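Local structure of exodeoxyribonuclease III (Archaeoglobus fulgidus, 2VOA) at residues A[75-80]-A[90-95]; A[98-103]-A[139-144]; A[119-124]-A[170-175]. The protein is an AP endonuclease of the exonuclease III family that binds DNA, acts at abasic sites and probably uses magnesium or manganese ions. The protein carries 1 engineered substitution. One frame throughout, in Å; residues are numbered along the deposited sequence.

Contact 1: A[75-80]-A[90-95]; sequences EDVSFG and RLIRAK
Lys95 and Glu75 meet at one end of this antiparallel beta hairpin, and Leu91 packs against Gly80 at the other; Lys95, Leu91 and Glu75 bury more surface here than any other residue. The first pair is tied both ways through the backbone: Glu75 N donates to Lys95 O at 2.8 Å with a nearly straight hydrogen (169°), and Lys95 N returns a bond to Glu75 O at 2.9 Å. Their side chains cross obliquely. Glu75 CG rests 3.5 Å from Lys95 O. Lys95 sets CG anti to the backbone N (chi1 -170°); further out, its CD lies 4.1 Å from Glu75 OE1. Asp76 OD2 lies near the same methylene, alongside the lysine chain. Lys95 NZ nevertheless stays 6.2 Å from Glu75 OE1, so any attraction between the charges is probably diffuse rather than a salt bridge.

At the far end Gly80 N reaches Leu91 O at 2.8 Å from a position tilted 34° out of the carbonyl plane. Leu91 puts CB, CG and both methyls against the Gly80 backbone, CD2 standing 3.5 Å from Gly80 O. Between the two ends the register slips by one residue from Glu75 to Ser78, a beta bulge, after which Ser78 and Arg93 form a doubly hydrogen-bonded pair. Next to it Ile92 lies beside Phe79, its CD1 in the ring plane and 3.7 Å from the edge atom Phe79 CE2.

Strand 77-79 is the outermost of its sheet within the chain, and strand 91-96 passes the pairing on to strand 99-105. Ile92 faces the other sheet of the fold, touching Val66 and Ile68 of strand 63-70 and Val56 of strand 54-60. On the opposite face Arg93 forms a salt bridge with Asp100 and bonds to Tyr130 and Thr134 of helix 115-134.

Contact 2: A[98-103]-A[139-144]; sequences GIDVIN and SFAVWC
Asp100 and Ala141 pair side by side where two parallel strands, 99-103 and 141-144, run at 10° to each other as the outer members of a beta-alpha-beta crossover through helix 115-134. Four backbone bonds alternate along the ladder. Asp100 N gives the longest, 3.2 Å to Phe140 O; Val142 N to Asp100 O, Ile102 N to Val142 O and Cys144 N to Ile102 O are shorter, and in each of these three the donor lies nearly along the C=O axis. The groups turned outward are also met: the backbone of Val101 and Asn103 bonds to Ala94 and Ile92, that of Ala141 and Trp143 to Thr223 and Leu221.

Besides Asp100 N, Phe140 O accepts from a water at 2.6 Å, which also donates to Gly98 O at 2.9 Å, bridging the two chains just before the ladder begins. A second water donates to Asp100 OD1 at 2.7 Å and, over 3.3 Å, to Ser139 OG; Arg93 is the other partner of that OD1. Asn103 is buried with both ends of its amide engaged, OD1 by Gln34 NE2 and ND2 by Met33 O of the facing sheet.

Among the apolar contacts, Ile99 CD1 lies 3.9 Å from Phe140 CB, and in one of the two modelled conformers of Val142 its CG2 meets both methyls of Val101. On the face of Ile102, the indole of Trp143 is rooted at a CG anti to the backbone N (chi1 161°); its NE1 bonds to Thr104 OG1. In the plane of that indole, Ile102 O sits at the ring edge, 3.6 Å from Trp143 CD1.

Contact 3: A[119-124]-A[170-175]; sequences YKLQWL and EDARRA
Lys120 NZ is gripped by three backbone carbonyls, Asn148 O, Gln108 O and Val166 O, and on the way to them its CE passes 4.2 Å from Ala172 CB. The contact is a pair of nearly parallel helices in the DNase I-like fold: the segment axes of 119-124 and 170-175 approach to 9.5 Å at 12°. The lysine chain is extended throughout, carrying its ammonium group past the helix interface; one of its partners, Asn148, is predicted to bind magnesium.

Leu121 has its CG anti to the carbonyl carbon (chi1 -61°), and both methyls lie against the start of the partner helix: CD1 is 3.7 Å from Asp171 CB, and CD2 sits 3.5 Å from Ala172 N. That amide is hydrogen-bonded to Tyr117 OH, so the methyl packs against a satisfied donor. An alanine in place of Leu121 would probably open a gap beside Asp171 CB and the Ala172 amide, where the two methyls now pack.

One turn on, the small Ala175 lets the helices approach, with Leu124 CB 3.8 Å from Ala175 CB, and Leu124 CD1 lies at 3.8 Å from Ala172 O. A water then joins the two helices at their carbonyls, donating to Ala175 O at 2.8 Å and, weakly, to Leu124 O at 2.9 Å.

Contacts 1 and 2 are consecutive steps across one sheet, their centres 10 Å apart: Ala94 O lies 2.9 Å from Val101 N, and Arg93 NH2 stands 2.6 Å from Asp100 OD1. Contact 3 sits about 22 Å from the centre of each. It touches contact 1 where Arg90 CB packs 3.7 Å from Trp123 CZ2, but keeps about 5 Å between nearest atoms from contact 2. Each sends at least one side chain near the predicted catalytic residues: between side chains, Leu91 is about 7 Å from Tyr105, Asn103 about 7 Å from Asp146, and Lys120 about 4 Å from Asn148. Contact 1 comes nearest the bound DNA, with Arg90 packed on a phosphate.

Contact 1: A[75-80]-A[90-95]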
loop_
_atom_site.group_PDB
_atom_site.type_symbol
_atom_site.label_atom_id
_atom_site.label_comp_id
_atom_site.label_asym_id
_atom_site.label_seq_id
_atom_site.Cartn_x
_atom_site.Cartn_y
_atom_site.Cartn_z
ATOM N N GLU A 75 9.409 6.573 32.693
ATOM C CA GLU A 75 10.397 7.439 33.350
ATOM C C GLU A 75 11.806 6.972 33.036
ATOM O O GLU A 75 12.009 5.836 32.573
ATOM C CB GLU A 75 10.232 7.403 34.867
ATOM C CG GLU A 75 8.891 6.913 35.319
ATOM C CD GLU A 75 8.624 7.175 36.778
ATOM O OE1 GLU A 75 9.473 6.814 37.619
ATOM O OE2 GLU A 75 7.540 7.704 37.068
ATOM N N ASP A 76 12.777 7.854 33.284
ATOM C CA ASP A 76 14.195 7.486 33.189
ATOM C C ASP A 76 14.515 6.837 31.842
ATOM O O ASP A 76 15.138 5.765 31.775
ATOM C CB ASP A 76 14.585 6.547 34.347
ATOM C CG ASP A 76 14.351 7.172 35.726
ATOM O OD1 ASP A 76 14.515 8.401 35.887
ATOM O OD2 ASP A 76 14.002 6.420 36.658
ATOM N N VAL A 77 14.066 7.480 30.768
ATOM C CA VAL A 77 14.189 6.909 29.425
ATOM C C VAL A 77 15.616 7.112 28.921
ATOM O O VAL A 77 16.179 8.220 29.035
ATOM C CB VAL A 77 13.191 7.569 28.443
ATOM C CG1 VAL A 77 13.318 6.975 27.053
ATOM C CG2 VAL A 77 11.754 7.444 28.947
ATOM N N SER A 78 16.213 6.041 28.398
ATOM C CA SER A 78 17.546 6.143 27.774
ATOM C C SER A 78 17.582 5.392 26.446
ATOM O O SER A 78 16.763 4.505 26.211
ATOM C CB SER A 78 18.659 5.668 28.723
ATOM O OG SER A 78 18.539 4.287 29.014
ATOM N N PHE A 79 18.540 5.769 25.591
ATOM C CA PHE A 79 18.665 5.201 24.242
ATOM C C PHE A 79 20.076 4.677 24.014
ATOM O O PHE A 79 21.078 5.330 24.374
ATOM C CB PHE A 79 18.396 6.269 23.153
ATOM C CG PHE A 79 17.146 7.089 23.378
ATOM C CD1 PHE A 79 17.231 8.480 23.547
ATOM C CD2 PHE A 79 15.893 6.486 23.457
ATOM C CE1 PHE A 79 16.071 9.238 23.774
ATOM C CE2 PHE A 79 14.735 7.249 23.678
ATOM C CZ PHE A 79 14.825 8.600 23.830
ATOM N N GLY A 80 20.148 3.520 23.373
ATOM C CA GLY A 80 21.424 2.956 22.917
ATOM C C GLY A 80 22.240 2.262 24.000
ATOM O O GLY A 80 21.907 2.313 25.197
ATOM N N ARG A 90 18.518 1.013 18.142
ATOM C CA ARG A 90 18.407 -0.409 18.445
ATOM C C ARG A 90 18.156 -0.724 19.914
ATOM O O ARG A 90 18.083 -1.887 20.295
ATOM C CB ARG A 90 19.690 -1.151 18.017
ATOM C CG ARG A 90 19.949 -1.177 16.492
ATOM C CD ARG A 90 21.124 -2.090 16.200
ATOM N NE ARG A 90 21.363 -2.257 14.765
ATOM C CZ ARG A 90 20.760 -3.163 13.984
ATOM N NH1 ARG A 90 19.852 -4.002 14.464
ATOM N NH2 ARG A 90 21.083 -3.227 12.702
ATOM N N LEU A 91 18.117 0.285 20.777
ATOM C CA LEU A 91 17.920 -0.027 22.190
ATOM C C LEU A 91 17.246 1.160 22.833
ATOM O O LEU A 91 17.751 2.278 22.742
ATOM C CB LEU A 91 19.264 -0.316 22.884
ATOM C CG LEU A 91 19.292 -0.799 24.344
ATOM C CD1 LEU A 91 20.627 -1.423 24.676
ATOM C CD2 LEU A 91 18.991 0.319 25.405
ATOM N N ILE A 92 16.117 0.891 23.477
ATOM C CA ILE A 92 15.422 1.915 24.258
ATOM C C ILE A 92 15.078 1.301 25.602
ATOM O O ILE A 92 14.647 0.129 25.674
ATOM C CB ILE A 92 14.170 2.485 23.501
ATOM C CG1 ILE A 92 13.571 3.701 24.234
ATOM C CG2 ILE A 92 13.116 1.388 23.211
ATOM C CD1 ILE A 92 12.408 4.351 23.496
ATOM N N ARG A 93 15.300 2.077 26.662
ATOM C CA ARG A 93 15.107 1.593 28.019
ATOM C C ARG A 93 14.331 2.604 28.847
ATOM O O ARG A 93 14.531 3.786 28.694
ATOM C CB ARG A 93 16.458 1.355 28.658
ATOM C CG ARG A 93 16.399 0.898 30.113
ATOM C CD ARG A 93 17.737 0.381 30.498
ATOM N NE ARG A 93 17.721 -0.433 31.709
ATOM C CZ ARG A 93 18.827 -0.930 32.247
ATOM N NH1 ARG A 93 19.998 -0.706 31.652
ATOM N NH2 ARG A 93 18.774 -1.658 33.353
ATOM N N ALA A 94 13.455 2.120 29.714
ATOM C CA ALA A 94 12.636 2.996 30.546
ATOM C C ALA A 94 12.178 2.251 31.776
ATOM O O ALA A 94 12.064 1.031 31.752
ATOM C CB ALA A 94 11.427 3.513 29.759
ATOM N N LYS A 95 11.905 2.990 32.852
ATOM C CA LYS A 95 11.183 2.432 33.974
ATOM C C LYS A 95 9.693 2.719 33.722
ATOM O O LYS A 95 9.279 3.890 33.601
ATOM C CB LYS A 95 11.637 3.107 35.274
ATOM C CG LYS A 95 11.129 2.428 36.555
ATOM C CD LYS A 95 11.481 3.297 37.746
ATOM C CE LYS A 95 11.112 2.658 39.075
ATOM N NZ LYS A 95 11.676 1.288 39.182
#

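Contact 2: A[98-103]-A[139-144]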
loop_
_atom_site.group_PDB
_atom_site.type_symbol
_atom_site.label_atom_id
_atom_site.label_comp_id
_atom_site.label_asym_id
_atom_site.label_seq_id
_atom_site.Cartn_x
_atom_site.Cartn_y
_atom_site.Cartn_z
ATOM N N GLY A 98 6.942 0.666 37.379
ATOM C CA GLY A 98 7.812 -0.023 38.324
ATOM C C GLY A 98 8.705 -1.105 37.721
ATOM O O GLY A 98 9.490 -1.692 38.448
ATOM N N ILE A 99 8.595 -1.351 36.411
ATOM C CA ILE A 99 9.378 -2.399 35.698
ATOM C C ILE A 99 10.528 -1.758 34.917
ATOM O O ILE A 99 10.306 -0.814 34.157
ATOM C CB ILE A 99 8.484 -3.201 34.671
ATOM C CG1 ILE A 99 7.143 -3.630 35.314
ATOM C CG2 ILE A 99 9.253 -4.432 34.114
ATOM C CD1 ILE A 99 7.340 -4.621 36.479
ATOM N N ASP A 100 11.748 -2.269 35.092
ATOM C CA ASP A 100 12.897 -1.805 34.294
ATOM C C ASP A 100 12.797 -2.528 32.962
ATOM O O ASP A 100 12.942 -3.759 32.918
ATOM C CB ASP A 100 14.197 -2.173 35.007
ATOM C CG ASP A 100 15.460 -1.731 34.255
ATOM O OD1 ASP A 100 16.556 -2.167 34.683
ATOM O OD2 ASP A 100 15.391 -1.000 33.242
ATOM N N VAL A 101 12.497 -1.785 31.897
ATOM C CA VAL A 101 12.257 -2.388 30.569
ATOM C C VAL A 101 13.375 -2.056 29.610
ATOM O O VAL A 101 13.675 -0.886 29.389
ATOM C CB VAL A 101 10.928 -1.887 29.939
ATOM C CG1 VAL A 101 10.708 -2.539 28.555
ATOM C CG2 VAL A 101 9.740 -2.217 30.861
ATOM N N ILE A 102 13.976 -3.092 29.036
ATOM C CA ILE A 102 15.058 -2.900 28.041
ATOM C C ILE A 102 14.600 -3.541 26.723
ATOM O O ILE A 102 14.401 -4.739 26.670
ATOM C CB ILE A 102 16.405 -3.540 28.480
ATOM C CG1 ILE A 102 16.766 -3.191 29.931
ATOM C CG2 ILE A 102 17.519 -3.137 27.499
ATOM C CD1 ILE A 102 16.500 -4.326 30.945
ATOM N N ASN A 103 14.455 -2.732 25.671
ATOM C CA ASN A 103 13.932 -3.192 24.382
ATOM C C ASN A 103 15.038 -3.109 23.336
ATOM O O ASN A 103 15.520 -2.028 23.032
ATOM C CB ASN A 103 12.758 -2.309 23.963
ATOM C CG ASN A 103 12.236 -2.620 22.557
ATOM O OD1 ASN A 103 12.486 -3.698 21.992
ATOM N ND2 ASN A 103 11.416 -1.676 22.021
ATOM N N SER A 139 15.465 -7.260 41.366
ATOM C CA SER A 139 14.316 -6.402 41.030
ATOM C C SER A 139 13.544 -6.994 39.859
ATOM O O SER A 139 14.008 -7.937 39.214
ATOM C CB SER A 139 14.772 -4.984 40.635
ATOM O OG SER A 139 15.288 -4.918 39.293
ATOM N N PHE A 140 12.374 -6.423 39.581
ATOM C CA PHE A 140 11.635 -6.747 38.364
ATOM C C PHE A 140 12.195 -5.996 37.160
ATOM O O PHE A 140 12.120 -4.765 37.089
ATOM C CB PHE A 140 10.161 -6.361 38.484
ATOM C CG PHE A 140 9.366 -7.166 39.477
ATOM C CD1 PHE A 140 8.061 -6.755 39.786
ATOM C CD2 PHE A 140 9.869 -8.319 40.078
ATOM C CE1 PHE A 140 7.267 -7.479 40.699
ATOM C CE2 PHE A 140 9.086 -9.056 41.008
ATOM C CZ PHE A 140 7.780 -8.623 41.321
ATOM N N ALA A 141 12.755 -6.746 36.220
ATOM C CA ALA A 141 13.203 -6.204 34.950
ATOM C C ALA A 141 12.856 -7.170 33.830
ATOM O O ALA A 141 12.814 -8.392 34.042
ATOM C CB ALA A 141 14.709 -5.924 34.958
ATOM N N VAL A 142 12.580 -6.603 32.663
ATOM C CA VAL A 142 12.320 -7.382 31.446
ATOM C C VAL A 142 13.219 -6.851 30.340
ATOM O O VAL A 142 13.256 -5.640 30.089
ATOM C CB VAL A 142 10.805 -7.348 31.013
ATOM C CG1 VAL A 142 9.884 -7.730 32.148
ATOM C CG2 VAL A 142 10.377 -5.995 30.421
ATOM N N TRP A 143 13.943 -7.763 29.692
ATOM C CA TRP A 143 14.686 -7.460 28.485
ATOM C C TRP A 143 13.872 -8.165 27.422
ATOM O O TRP A 143 13.650 -9.385 27.492
ATOM C CB TRP A 143 16.123 -7.965 28.607
ATOM C CG TRP A 143 16.855 -8.130 27.325
ATOM C CD1 TRP A 143 16.804 -7.323 26.205
ATOM C CD2 TRP A 143 17.789 -9.173 27.029
ATOM N NE1 TRP A 143 17.655 -7.831 25.225
ATOM C CE2 TRP A 143 18.238 -8.976 25.701
ATOM C CE3 TRP A 143 18.256 -10.285 27.746
ATOM C CZ2 TRP A 143 19.155 -9.849 25.073
ATOM C CZ3 TRP A 143 19.157 -11.170 27.116
ATOM C CH2 TRP A 143 19.595 -10.930 25.788
ATOM N N CYS A 144 13.335 -7.339 26.512
ATOM C CA CYS A 144 12.472 -7.737 25.376
ATOM C C CYS A 144 13.154 -7.458 24.053
ATOM O O CYS A 144 14.082 -6.642 23.984
ATOM C CB CYS A 144 11.186 -6.913 25.361
ATOM S SG CYS A 144 9.988 -7.254 26.653
HETATM O O HOH W 1 12.244 -2.640 38.634
HETATM O O HOH W 2 17.075 -3.313 37.095
#

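Contact 3: A[119-124]-A[170-175]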
loop_
_atom_site.group_PDB
_atom_site.type_symbol
_atom_site.label_atom_id
_atom_site.label_comp_id
_atom_site.label_asym_id
_atom_site.label_seq_id
_atom_site.Cartn_x
_atom_site.Cartn_y
_atom_site.Cartn_z
ATOM N N TYR A 119 30.028 -7.657 13.683
ATOM C CA TYR A 119 29.377 -6.559 14.418
ATOM C C TYR A 119 28.250 -7.065 15.340
ATOM O O TYR A 119 28.147 -6.633 16.497
ATOM C CB TYR A 119 28.875 -5.455 13.459
ATOM C CG TYR A 119 28.417 -4.252 14.245
ATOM C CD1 TYR A 119 29.358 -3.404 14.856
ATOM C CD2 TYR A 119 27.069 -4.005 14.442
ATOM C CE1 TYR A 119 28.950 -2.307 15.609
ATOM C CE2 TYR A 119 26.636 -2.903 15.193
ATOM C CZ TYR A 119 27.587 -2.079 15.779
ATOM O OH TYR A 119 27.180 -1.007 16.519
ATOM N N LYS A 120 27.463 -8.025 14.857
ATOM C CA LYS A 120 26.421 -8.674 15.673
ATOM C C LYS A 120 27.039 -9.330 16.923
ATOM O O LYS A 120 26.536 -9.170 18.051
ATOM C CB LYS A 120 25.674 -9.720 14.836
ATOM C CG LYS A 120 24.597 -10.512 15.630
ATOM C CD LYS A 120 23.960 -11.528 14.700
ATOM C CE LYS A 120 22.740 -12.144 15.335
ATOM N NZ LYS A 120 21.938 -12.919 14.333
ATOM N N LEU A 121 28.115 -10.078 16.730
ATOM C CA LEU A 121 28.771 -10.766 17.863
ATOM C C LEU A 121 29.289 -9.740 18.857
ATOM O O LEU A 121 29.095 -9.874 20.057
ATOM C CB LEU A 121 29.882 -11.714 17.394
ATOM C CG LEU A 121 29.438 -12.869 16.463
ATOM C CD1 LEU A 121 30.665 -13.713 16.000
ATOM C CD2 LEU A 121 28.356 -13.728 17.145
ATOM N N GLN A 122 29.937 -8.702 18.344
ATOM C CA GLN A 122 30.427 -7.637 19.206
ATOM C C GLN A 122 29.284 -6.953 19.973
ATOM O O GLN A 122 29.455 -6.579 21.135
ATOM C CB GLN A 122 31.241 -6.643 18.368
ATOM C CG GLN A 122 32.546 -7.250 17.878
ATOM C CD GLN A 122 33.168 -6.486 16.715
ATOM O OE1 GLN A 122 34.034 -7.011 16.010
ATOM N NE2 GLN A 122 32.730 -5.253 16.508
ATOM N N TRP A 123 28.119 -6.792 19.324
ATOM C CA TRP A 123 26.940 -6.135 19.924
ATOM C C TRP A 123 26.419 -6.966 21.088
ATOM O O TRP A 123 26.152 -6.439 22.170
ATOM C CB TRP A 123 25.827 -5.989 18.890
ATOM C CG TRP A 123 24.952 -4.757 19.070
ATOM C CD1 TRP A 123 25.198 -3.511 18.562
ATOM C CD2 TRP A 123 23.718 -4.653 19.808
ATOM N NE1 TRP A 123 24.192 -2.641 18.918
ATOM C CE2 TRP A 123 23.266 -3.309 19.678
ATOM C CE3 TRP A 123 22.942 -5.563 20.554
ATOM C CZ2 TRP A 123 22.066 -2.847 20.274
ATOM C CZ3 TRP A 123 21.746 -5.109 21.136
ATOM C CH2 TRP A 123 21.323 -3.763 20.994
ATOM N N LEU A 124 26.337 -8.285 20.874
ATOM C CA LEU A 124 25.919 -9.201 21.945
ATOM C C LEU A 124 26.914 -9.210 23.118
ATOM O O LEU A 124 26.497 -9.286 24.277
ATOM C CB LEU A 124 25.687 -10.620 21.403
ATOM C CG LEU A 124 24.420 -10.772 20.536
ATOM C CD1 LEU A 124 24.488 -12.136 19.851
ATOM C CD2 LEU A 124 23.108 -10.588 21.364
ATOM N N GLU A 170 26.461 -21.040 15.701
ATOM C CA GLU A 170 26.942 -21.317 17.049
ATOM C C GLU A 170 27.480 -20.071 17.774
ATOM O O GLU A 170 27.255 -19.923 18.983
ATOM C CB GLU A 170 27.979 -22.458 17.028
ATOM C CG GLU A 170 29.257 -22.088 16.364
ATOM C CD GLU A 170 30.285 -23.193 16.446
ATOM O OE1 GLU A 170 30.639 -23.737 15.383
ATOM O OE2 GLU A 170 30.719 -23.518 17.576
ATOM N N ASP A 171 28.174 -19.175 17.065
ATOM C CA ASP A 171 28.784 -18.009 17.754
ATOM C C ASP A 171 27.719 -17.056 18.307
ATOM O O ASP A 171 27.822 -16.585 19.441
ATOM C CB ASP A 171 29.776 -17.242 16.846
ATOM C CG ASP A 171 31.012 -18.074 16.474
ATOM O OD1 ASP A 171 31.342 -19.062 17.187
ATOM O OD2 ASP A 171 31.663 -17.731 15.451
ATOM N N ALA A 172 26.694 -16.790 17.506
ATOM C CA ALA A 172 25.588 -15.946 17.945
ATOM C C ALA A 172 24.802 -16.599 19.087
ATOM O O ALA A 172 24.436 -15.924 20.065
ATOM C CB ALA A 172 24.662 -15.618 16.766
ATOM N N ARG A 173 24.512 -17.897 18.938
ATOM C CA ARG A 173 23.793 -18.650 19.985
ATOM C C ARG A 173 24.567 -18.583 21.295
ATOM O O ARG A 173 23.977 -18.293 22.334
ATOM C CB ARG A 173 23.568 -20.110 19.574
ATOM C CG ARG A 173 22.554 -20.265 18.433
ATOM C CD ARG A 173 22.488 -21.758 17.980
ATOM N NE ARG A 173 21.865 -22.657 18.948
ATOM C CZ ARG A 173 22.041 -23.974 18.992
ATOM N NH1 ARG A 173 22.866 -24.586 18.143
ATOM N NH2 ARG A 173 21.411 -24.691 19.911
ATOM N N ARG A 174 25.875 -18.821 21.245
ATOM C CA ARG A 174 26.701 -18.816 22.459
ATOM C C ARG A 174 26.714 -17.411 23.111
ATOM O O ARG A 174 26.619 -17.281 24.339
ATOM C CB ARG A 174 28.135 -19.269 22.133
ATOM C CG ARG A 174 29.082 -19.157 23.331
ATOM C CD ARG A 174 30.505 -19.581 23.038
ATOM N NE ARG A 174 31.248 -19.634 24.300
ATOM C CZ ARG A 174 31.543 -20.746 24.979
ATOM N NH1 ARG A 174 31.189 -21.949 24.521
ATOM N NH2 ARG A 174 32.214 -20.655 26.126
ATOM N N ALA A 175 26.841 -16.365 22.292
ATOM C CA ALA A 175 26.908 -14.994 22.799
ATOM C C ALA A 175 25.596 -14.579 23.454
ATOM O O ALA A 175 25.575 -13.908 24.477
ATOM C CB ALA A 175 27.303 -14.017 21.696
HETATM O O HOH W 3 27.443 -11.917 24.920
#